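Local coordinates for protein mannitol dehydrogenase (Pseudomonas fluorescens, PDB 1LJ8) that probably catalyses the NAD-dependent interconversion of mannitol and fructose, as a long-chain dehydrogenase that binds the dinucleotide in a Rossmann domain, at residues L306-Y315 with T321-Y330; A409-V417 with C434-I444. All coordinates share one frame; numbering follows the deposited sequence.

Contact 1: L306-Y315 with T321-Y330; sequences LTYLGFLKGY and TMNDPLFVAY
The ring of Phe327 takes the edge of Tyr315 on one face, while its rim, near the ring plane, meets the backbone of helix 306-313 at Leu306 O and Gly310 N. The Tyr315-Phe327 pair is T-shaped, with centroids 5.4 Å apart and planes at 68°. Tyr315 has Lys313 CG over one face, and at its edge, in plane, lies the Asp324 carboxylate. There Tyr315 OH donates to Asp324 OD2 over 2.5 Å, reaching the oxygen on its anti side and somewhat out of the carboxylate plane. Asp324 OD1 accepts from Leu326 N at 2.9 Å, an N-cap bond that fixes the rotation of the carboxylate where helix 325-339 starts. A leucine in place of Tyr315 has no hydroxyl or ring edge, and would probably leave Asp324 OD2 without its donor and the face of Phe327 without its aromatic partner. At the Leu306 side, selenomethionine Met322, bent at chi2 (-65°) and chi3 (94°), turns CE back tightly against Leu306 CD1 at 3.4 Å, and Leu309 CD1 meets Tyr330 CE2 at 3.6 Å. Gly310 lets the backbones come close, since a CB would clash with Thr321 CG2. Gly314, at positive phi, ends helix 289-313 in a Schellman motif, Tyr315 N bonding to Gly310 O and Gly314 N to Phe311 O. Phe327 makes one knob-into-hole, among Leu306, Leu309, Gly310 and Lys313, between nearly antiparallel helices of the C-terminal domain.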
loop_
_atom_site.group_PDB
_atom_site.type_symbol
_atom_site.label_atom_id
_atom_site.label_comp_id
_atom_site.label_asym_id
_atom_site.label_seq_id
_atom_site.Cartn_x
_atom_site.Cartn_y
_atom_site.Cartn_z
ATOM N N LEU A 306 -7.669 -13.828 4.191
ATOM C CA LEU A 306 -9.127 -13.717 4.082
ATOM C C LEU A 306 -9.672 -13.461 2.677
ATOM O O LEU A 306 -10.766 -13.924 2.276
ATOM C CB LEU A 306 -9.627 -12.516 4.900
ATOM C CG LEU A 306 -9.365 -12.488 6.396
ATOM C CD1 LEU A 306 -9.726 -11.085 7.003
ATOM C CD2 LEU A 306 -10.249 -13.605 6.984
ATOM N N THR A 307 -8.898 -12.701 1.932
ATOM C CA THR A 307 -9.426 -12.158 0.682
ATOM C C THR A 307 -9.686 -13.057 -0.508
ATOM O O THR A 307 -10.712 -12.885 -1.207
ATOM C CB THR A 307 -8.570 -10.934 0.289
ATOM O OG1 THR A 307 -9.403 -10.025 -0.457
ATOM C CG2 THR A 307 -7.355 -11.324 -0.592
ATOM N N TYR A 308 -8.834 -14.037 -0.757
ATOM C CA TYR A 308 -9.072 -14.904 -1.907
ATOM C C TYR A 308 -10.141 -15.930 -1.544
ATOM O O TYR A 308 -11.034 -16.193 -2.347
ATOM C CB TYR A 308 -7.768 -15.558 -2.389
ATOM C CG TYR A 308 -6.778 -14.487 -2.825
ATOM C CD1 TYR A 308 -5.598 -14.291 -2.120
ATOM C CD2 TYR A 308 -7.075 -13.602 -3.904
ATOM C CE1 TYR A 308 -4.701 -13.223 -2.465
ATOM C CE2 TYR A 308 -6.189 -12.526 -4.245
ATOM C CZ TYR A 308 -5.016 -12.360 -3.514
ATOM O OH TYR A 308 -4.155 -11.308 -3.806
ATOM N N LEU A 309 -10.030 -16.523 -0.357
ATOM C CA LEU A 309 -11.076 -17.427 0.101
ATOM C C LEU A 309 -12.416 -16.697 0.147
ATOM O O LEU A 309 -13.446 -17.268 -0.229
ATOM C CB LEU A 309 -10.770 -17.929 1.520
ATOM C CG LEU A 309 -9.576 -18.880 1.554
ATOM C CD1 LEU A 309 -9.171 -19.075 3.041
ATOM C CD2 LEU A 309 -9.959 -20.228 0.921
ATOM N N GLY A 310 -12.410 -15.439 0.598
ATOM C CA GLY A 310 -13.652 -14.672 0.704
ATOM C C GLY A 310 -14.258 -14.390 -0.658
ATOM O O GLY A 310 -15.472 -14.508 -0.840
ATOM N N PHE A 311 -13.414 -14.046 -1.619
ATOM C CA PHE A 311 -13.923 -13.752 -2.965
ATOM C C PHE A 311 -14.522 -15.036 -3.570
ATOM O O PHE A 311 -15.576 -15.011 -4.214
ATOM C CB PHE A 311 -12.794 -13.255 -3.865
ATOM C CG PHE A 311 -13.223 -12.166 -4.811
ATOM C CD1 PHE A 311 -13.297 -10.847 -4.364
ATOM C CD2 PHE A 311 -13.563 -12.464 -6.128
ATOM C CE1 PHE A 311 -13.724 -9.812 -5.243
ATOM C CE2 PHE A 311 -13.987 -11.439 -7.032
ATOM C CZ PHE A 311 -14.066 -10.116 -6.578
ATOM N N LEU A 312 -13.834 -16.152 -3.378
ATOM C CA LEU A 312 -14.326 -17.447 -3.880
ATOM C C LEU A 312 -15.666 -17.802 -3.257
ATOM O O LEU A 312 -16.564 -18.284 -3.957
ATOM C CB LEU A 312 -13.314 -18.560 -3.541
ATOM C CG LEU A 312 -12.095 -18.560 -4.458
ATOM C CD1 LEU A 312 -11.050 -19.483 -3.807
ATOM C CD2 LEU A 312 -12.420 -19.042 -5.913
ATOM N N LYS A 313 -15.806 -17.564 -1.962
ATOM C CA LYS A 313 -17.043 -17.871 -1.256
ATOM C C LYS A 313 -18.180 -16.963 -1.749
ATOM O O LYS A 313 -19.370 -17.300 -1.601
ATOM C CB LYS A 313 -16.830 -17.712 0.239
ATOM C CG LYS A 313 -18.042 -18.040 1.098
ATOM C CD LYS A 313 -18.562 -19.498 0.872
ATOM C CE LYS A 313 -19.851 -19.732 1.679
ATOM N NZ LYS A 313 -20.354 -21.150 1.495
ATOM N N GLY A 314 -17.814 -15.847 -2.375
ATOM C CA GLY A 314 -18.832 -14.924 -2.871
ATOM C C GLY A 314 -18.906 -13.636 -2.054
ATOM O O GLY A 314 -19.708 -12.735 -2.385
ATOM N N TYR A 315 -18.112 -13.508 -0.996
ATOM C CA TYR A 315 -18.147 -12.262 -0.212
ATOM C C TYR A 315 -17.480 -11.184 -1.047
ATOM O O TYR A 315 -16.684 -11.495 -1.966
ATOM C CB TYR A 315 -17.385 -12.408 1.103
ATOM C CG TYR A 315 -17.957 -13.441 2.040
ATOM C CD1 TYR A 315 -17.126 -14.295 2.762
ATOM C CD2 TYR A 315 -19.333 -13.533 2.246
ATOM C CE1 TYR A 315 -17.650 -15.220 3.668
ATOM C CE2 TYR A 315 -19.875 -14.456 3.150
ATOM C CZ TYR A 315 -19.030 -15.297 3.847
ATOM O OH TYR A 315 -19.585 -16.254 4.675
ATOM N N THR A 321 -16.442 -11.124 5.614
ATOM C CA THR A 321 -15.655 -12.273 6.058
ATOM C C THR A 321 -15.600 -12.290 7.581
ATOM O O THR A 321 -15.581 -13.359 8.188
ATOM C CB THR A 321 -14.183 -12.269 5.528
ATOM O OG1 THR A 321 -13.420 -11.206 6.161
ATOM C CG2 THR A 321 -14.180 -12.153 3.996
HETATM N N MSE A 322 -15.613 -11.120 8.225
HETATM C CA MSE A 322 -15.560 -11.101 9.668
HETATM C C MSE A 322 -16.897 -11.509 10.279
HETATM O O MSE A 322 -16.930 -11.778 11.498
HETATM C CB MSE A 322 -15.153 -9.721 10.202
HETATM C CG MSE A 322 -13.732 -9.322 9.846
HETATM SE SE MSE A 322 -12.348 -10.508 10.683
HETATM C CE MSE A 322 -12.184 -11.608 9.304
ATOM N N ASN A 323 -17.961 -11.536 9.467
ATOM C CA ASN A 323 -19.276 -11.985 9.973
ATOM C C ASN A 323 -19.411 -13.508 9.781
ATOM O O ASN A 323 -20.447 -14.089 10.115
ATOM C CB ASN A 323 -20.441 -11.247 9.281
ATOM C CG ASN A 323 -20.475 -9.746 9.651
ATOM O OD1 ASN A 323 -19.980 -9.357 10.709
ATOM N ND2 ASN A 323 -21.049 -8.921 8.783
ATOM N N ASP A 324 -18.362 -14.136 9.245
ATOM C CA ASP A 324 -18.333 -15.598 9.063
ATOM C C ASP A 324 -17.390 -16.153 10.143
ATOM O O ASP A 324 -16.155 -15.984 10.079
ATOM C CB ASP A 324 -17.814 -15.951 7.657
ATOM C CG ASP A 324 -17.946 -17.444 7.354
ATOM O OD1 ASP A 324 -17.712 -18.250 8.275
ATOM O OD2 ASP A 324 -18.275 -17.807 6.205
ATOM N N PRO A 325 -17.944 -16.845 11.157
ATOM C CA PRO A 325 -17.042 -17.339 12.189
ATOM C C PRO A 325 -15.929 -18.266 11.751
ATOM O O PRO A 325 -14.930 -18.361 12.448
ATOM C CB PRO A 325 -17.992 -18.012 13.218
ATOM C CG PRO A 325 -19.342 -17.385 12.936
ATOM C CD PRO A 325 -19.348 -17.208 11.439
ATOM N N LEU A 326 -16.081 -18.952 10.623
ATOM C CA LEU A 326 -15.004 -19.832 10.186
ATOM C C LEU A 326 -13.845 -18.981 9.697
ATOM O O LEU A 326 -12.697 -19.355 9.884
ATOM C CB LEU A 326 -15.454 -20.726 9.053
ATOM C CG LEU A 326 -16.409 -21.893 9.313
ATOM C CD1 LEU A 326 -16.766 -22.527 7.978
ATOM C CD2 LEU A 326 -15.718 -22.905 10.227
ATOM N N PHE A 327 -14.145 -17.840 9.062
ATOM C CA PHE A 327 -13.054 -16.957 8.596
ATOM C C PHE A 327 -12.332 -16.321 9.791
ATOM O O PHE A 327 -11.081 -16.184 9.783
ATOM C CB PHE A 327 -13.597 -15.858 7.657
ATOM C CG PHE A 327 -13.815 -16.315 6.242
ATOM C CD1 PHE A 327 -14.824 -17.222 5.933
ATOM C CD2 PHE A 327 -13.001 -15.828 5.193
ATOM C CE1 PHE A 327 -15.041 -17.637 4.630
ATOM C CE2 PHE A 327 -13.210 -16.242 3.879
ATOM C CZ PHE A 327 -14.230 -17.142 3.588
ATOM N N VAL A 328 -13.095 -15.890 10.804
ATOM C CA VAL A 328 -12.485 -15.296 11.992
ATOM C C VAL A 328 -11.582 -16.306 12.666
ATOM O O VAL A 328 -10.462 -15.987 13.054
ATOM C CB VAL A 328 -13.584 -14.823 13.021
ATOM C CG1 VAL A 328 -12.948 -14.222 14.244
ATOM C CG2 VAL A 328 -14.523 -13.790 12.359
ATOM N N ALA A 329 -12.067 -17.546 12.818
ATOM C CA ALA A 329 -11.250 -18.596 13.472
ATOM C C ALA A 329 -9.979 -18.894 12.669
ATOM O O ALA A 329 -8.879 -19.100 13.227
ATOM C CB ALA A 329 -12.079 -19.865 13.655
ATOM N N TYR A 330 -10.131 -18.944 11.354
ATOM C CA TYR A 330 -8.960 -19.164 10.488
ATOM C C TYR A 330 -7.927 -18.031 10.625
ATOM O O TYR A 330 -6.721 -18.299 10.775
ATOM C CB TYR A 330 -9.441 -19.300 9.033
ATOM C CG TYR A 330 -8.334 -19.375 7.988
ATOM C CD1 TYR A 330 -7.397 -20.410 7.984
ATOM C CD2 TYR A 330 -8.261 -18.413 6.986
ATOM C CE1 TYR A 330 -6.411 -20.479 6.987
ATOM C CE2 TYR A 330 -7.293 -18.463 5.991
ATOM C CZ TYR A 330 -6.373 -19.500 5.993
ATOM O OH TYR A 330 -5.419 -19.581 4.988
#

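Contact 2: A409-V417 with C434-I444; sequences AWALYLKGV and CQGLVSDDALI
Lys415 NZ is held by two groups of segment 434-444: by Val438 O at 2.7 Å, nearly along the C=O axis, and more weakly by Asp441 OD2 at 3.4 Å, in a salt bridge. To get there the lysine chain, extended at chi2, bends at chi3 (97°) and chi4. Asp441 OD2 also bonds Tyr473 OH, and OD1 forms a salt bridge with Arg477, both of helix 463-488, which would probably help to hold the carboxylate beside the lysine. Gln435 reaches across in the opposite direction. Its NE2 donates to Leu414 O over 2.7 Å with an N-H...O angle of 164°; the acceptor lies close to the amide plane of the glutamine, whereas the donor is tilted from the carbonyl plane of Leu414.

Alongside the polar links the contact is apolar. Val438 CG2 touches both Leu414 CB and Lys415 CG, and Leu414 CD2 lies 3.9 Å from Cys434 CB. Leu414 CD1 also sits over the centre of one face of the Trp410 ring. Cys434 SG approaches the same indole obliquely, 3.7 Å from Trp410 CH2, in a sulfur-aromatic contact. Ala411 CB meets Ile444 CG2 at 4.1 Å. Gly416, at positive phi, completes a type I turn from Tyr413, and the whole joins the C-terminal end of helix 401-413 to helix 431-437 and the loop after it in the all-helical C-terminal part of the fold.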
loop_
_atom_site.group_PDB
_atom_site.type_symbol
_atom_site.label_atom_id
_atom_site.label_comp_id
_atom_site.label_asym_id
_atom_site.label_seq_id
_atom_site.Cartn_x
_atom_site.Cartn_y
_atom_site.Cartn_z
ATOM N N ALA A 409 -5.867 -20.778 -2.430
ATOM C CA ALA A 409 -7.073 -19.935 -2.643
ATOM C C ALA A 409 -6.792 -18.968 -3.795
ATOM O O ALA A 409 -7.641 -18.746 -4.667
ATOM C CB ALA A 409 -7.416 -19.137 -1.354
ATOM N N TRP A 410 -5.608 -18.358 -3.777
ATOM C CA TRP A 410 -5.245 -17.435 -4.872
ATOM C C TRP A 410 -5.246 -18.188 -6.212
ATOM O O TRP A 410 -5.752 -17.669 -7.227
ATOM C CB TRP A 410 -3.834 -16.839 -4.644
ATOM C CG TRP A 410 -3.445 -15.806 -5.667
ATOM C CD1 TRP A 410 -4.149 -14.658 -5.967
ATOM C CD2 TRP A 410 -2.247 -15.764 -6.471
ATOM N NE1 TRP A 410 -3.444 -13.904 -6.893
ATOM C CE2 TRP A 410 -2.286 -14.553 -7.220
ATOM C CE3 TRP A 410 -1.154 -16.614 -6.623
ATOM C CZ2 TRP A 410 -1.264 -14.179 -8.115
ATOM C CZ3 TRP A 410 -0.121 -16.248 -7.521
ATOM C CH2 TRP A 410 -0.197 -15.032 -8.256
ATOM N N ALA A 411 -4.689 -19.411 -6.217
ATOM C CA ALA A 411 -4.620 -20.183 -7.451
ATOM C C ALA A 411 -6.006 -20.434 -8.036
ATOM O O ALA A 411 -6.228 -20.258 -9.260
ATOM C CB ALA A 411 -3.880 -21.558 -7.226
ATOM N N LEU A 412 -6.935 -20.822 -7.178
ATOM C CA LEU A 412 -8.295 -21.124 -7.659
ATOM C C LEU A 412 -8.993 -19.823 -8.039
ATOM O O LEU A 412 -9.679 -19.758 -9.049
ATOM C CB LEU A 412 -9.101 -21.869 -6.592
ATOM C CG LEU A 412 -10.511 -22.347 -7.050
ATOM C CD1 LEU A 412 -10.415 -23.236 -8.289
ATOM C CD2 LEU A 412 -11.186 -23.109 -5.962
ATOM N N TYR A 413 -8.761 -18.788 -7.248
ATOM C CA TYR A 413 -9.340 -17.457 -7.494
ATOM C C TYR A 413 -8.928 -16.937 -8.886
ATOM O O TYR A 413 -9.726 -16.269 -9.571
ATOM C CB TYR A 413 -8.844 -16.525 -6.392
ATOM C CG TYR A 413 -8.810 -15.071 -6.784
ATOM C CD1 TYR A 413 -9.909 -14.239 -6.538
ATOM C CD2 TYR A 413 -7.661 -14.509 -7.356
ATOM C CE1 TYR A 413 -9.859 -12.892 -6.845
ATOM C CE2 TYR A 413 -7.600 -13.120 -7.669
ATOM C CZ TYR A 413 -8.701 -12.338 -7.405
ATOM O OH TYR A 413 -8.676 -10.975 -7.691
ATOM N N LEU A 414 -7.697 -17.227 -9.311
ATOM C CA LEU A 414 -7.218 -16.765 -10.628
ATOM C C LEU A 414 -8.028 -17.319 -11.815
ATOM O O LEU A 414 -7.915 -16.817 -12.945
ATOM C CB LEU A 414 -5.750 -17.125 -10.830
ATOM C CG LEU A 414 -4.806 -16.275 -9.961
ATOM C CD1 LEU A 414 -3.393 -16.889 -9.928
ATOM C CD2 LEU A 414 -4.767 -14.826 -10.498
ATOM N N LYS A 415 -8.825 -18.359 -11.588
ATOM C CA LYS A 415 -9.615 -18.883 -12.704
ATOM C C LYS A 415 -10.779 -17.939 -13.035
ATOM O O LYS A 415 -11.431 -18.095 -14.079
ATOM C CB LYS A 415 -10.098 -20.315 -12.407
ATOM C CG LYS A 415 -8.927 -21.314 -12.360
ATOM C CD LYS A 415 -9.377 -22.769 -12.097
ATOM C CE LYS A 415 -9.501 -23.576 -13.380
ATOM N NZ LYS A 415 -8.151 -23.925 -13.936
ATOM N N GLY A 416 -11.054 -16.972 -12.151
ATOM C CA GLY A 416 -12.075 -15.963 -12.477
ATOM C C GLY A 416 -13.569 -16.222 -12.300
ATOM O O GLY A 416 -14.377 -15.512 -12.933
ATOM N N VAL A 417 -13.955 -17.181 -11.462
ATOM C CA VAL A 417 -15.376 -17.461 -11.226
ATOM C C VAL A 417 -15.527 -17.895 -9.777
ATOM O O VAL A 417 -14.752 -18.735 -9.295
ATOM C CB VAL A 417 -15.953 -18.610 -12.122
ATOM C CG1 VAL A 417 -17.490 -18.650 -11.960
ATOM C CG2 VAL A 417 -15.621 -18.371 -13.563
ATOM N N CYS A 434 -0.489 -14.553 -14.717
ATOM C CA CYS A 434 -0.929 -15.424 -13.613
ATOM C C CYS A 434 -2.081 -16.362 -14.008
ATOM O O CYS A 434 -2.101 -17.508 -13.607
ATOM C CB CYS A 434 -1.327 -14.597 -12.377
ATOM S SG CYS A 434 0.096 -13.642 -11.663
ATOM N N GLN A 435 -3.050 -15.877 -14.780
ATOM C CA GLN A 435 -4.133 -16.755 -15.195
ATOM C C GLN A 435 -3.576 -17.896 -16.040
ATOM O O GLN A 435 -4.088 -19.029 -16.003
ATOM C CB GLN A 435 -5.185 -15.959 -15.978
ATOM C CG GLN A 435 -6.000 -15.021 -15.067
ATOM C CD GLN A 435 -7.349 -14.673 -15.674
ATOM O OE1 GLN A 435 -7.411 -14.038 -16.730
ATOM N NE2 GLN A 435 -8.440 -15.106 -15.020
ATOM N N GLY A 436 -2.521 -17.598 -16.795
ATOM C CA GLY A 436 -1.895 -18.619 -17.621
ATOM C C GLY A 436 -1.375 -19.790 -16.793
ATOM O O GLY A 436 -1.513 -20.943 -17.190
ATOM N N LEU A 437 -0.802 -19.494 -15.621
ATOM C CA LEU A 437 -0.235 -20.510 -14.733
ATOM C C LEU A 437 -1.281 -21.502 -14.208
ATOM O O LEU A 437 -0.918 -22.593 -13.745
ATOM C CB LEU A 437 0.419 -19.833 -13.514
ATOM C CG LEU A 437 1.443 -18.721 -13.771
ATOM C CD1 LEU A 437 1.702 -17.908 -12.497
ATOM C CD2 LEU A 437 2.733 -19.368 -14.292
ATOM N N VAL A 438 -2.557 -21.125 -14.227
ATOM C CA VAL A 438 -3.580 -22.036 -13.714
ATOM C C VAL A 438 -4.541 -22.594 -14.768
ATOM O O VAL A 438 -5.630 -23.045 -14.447
ATOM C CB VAL A 438 -4.391 -21.368 -12.564
ATOM C CG1 VAL A 438 -3.443 -20.883 -11.495
ATOM C CG2 VAL A 438 -5.228 -20.197 -13.092
ATOM N N SER A 439 -4.108 -22.599 -16.021
ATOM C CA SER A 439 -4.941 -23.109 -17.105
ATOM C C SER A 439 -5.094 -24.652 -17.076
ATOM O O SER A 439 -6.065 -25.205 -17.608
ATOM C CB SER A 439 -4.359 -22.643 -18.439
ATOM O OG SER A 439 -3.095 -23.225 -18.660
ATOM N N ASP A 440 -4.168 -25.338 -16.423
ATOM C CA ASP A 440 -4.212 -26.803 -16.329
ATOM C C ASP A 440 -4.100 -27.193 -14.850
ATOM O O ASP A 440 -3.021 -27.027 -14.263
ATOM C CB ASP A 440 -3.024 -27.372 -17.098
ATOM C CG ASP A 440 -3.106 -28.880 -17.297
ATOM O OD1 ASP A 440 -3.324 -29.642 -16.320
ATOM O OD2 ASP A 440 -2.919 -29.296 -18.454
ATOM N N ASP A 441 -5.182 -27.712 -14.261
ATOM C CA ASP A 441 -5.180 -28.084 -12.837
ATOM C C ASP A 441 -4.017 -28.984 -12.470
ATOM O O ASP A 441 -3.392 -28.815 -11.415
ATOM C CB ASP A 441 -6.455 -28.837 -12.426
ATOM C CG ASP A 441 -7.568 -27.928 -11.904
ATOM O OD1 ASP A 441 -8.533 -28.494 -11.366
ATOM O OD2 ASP A 441 -7.509 -26.684 -12.024
ATOM N N ALA A 442 -3.737 -29.968 -13.321
ATOM C CA ALA A 442 -2.654 -30.914 -13.026
ATOM C C ALA A 442 -1.267 -30.286 -13.004
ATOM O O ALA A 442 -0.342 -30.831 -12.389
ATOM C CB ALA A 442 -2.669 -32.063 -14.032
ATOM N N LEU A 443 -1.116 -29.145 -13.670
ATOM C CA LEU A 443 0.185 -28.514 -13.731
ATOM C C LEU A 443 0.333 -27.252 -12.875
ATOM O O LEU A 443 1.371 -26.601 -12.917
ATOM C CB LEU A 443 0.513 -28.177 -15.186
ATOM C CG LEU A 443 0.698 -29.369 -16.149
ATOM C CD1 LEU A 443 0.815 -28.827 -17.587
ATOM C CD2 LEU A 443 1.939 -30.151 -15.809
ATOM N N ILE A 444 -0.686 -26.928 -12.088
ATOM C CA ILE A 444 -0.637 -25.710 -11.281
ATOM C C ILE A 444 0.516 -25.686 -10.283
ATOM O O ILE A 444 1.246 -24.695 -10.197
ATOM C CB ILE A 444 -2.001 -25.468 -10.570
ATOM C CG1 ILE A 444 -3.035 -25.077 -11.621
ATOM C CG2 ILE A 444 -1.871 -24.383 -9.457
ATOM C CD1 ILE A 444 -4.482 -25.108 -11.135
#

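In the fold
Contacts 1 and 2 follow one another along the chain, their centres about 20 Å apart, and both lie in the C-terminal part of the protein. They share an interface: helix 289-313, which carries the first segment of contact 1, packs on helix 401-413, which carries that of contact 2. Tyr308 CE2 comes within 3.4 Å of Trp410 CD1, and Leu309 CD2 lies 3.6 Å from Ala409 CB. Helix 463-488 touches both contacts, through Leu476 on Leu309 and Tyr473 on Lys415. Neither contact forms part of the NAD site, although the side chain of Leu306 stands about 13 Å from the bound NAD. The two contacts thus illustrate how helix 289-313 and helix 401-413 join one helical cluster, each also carrying a contact of its own.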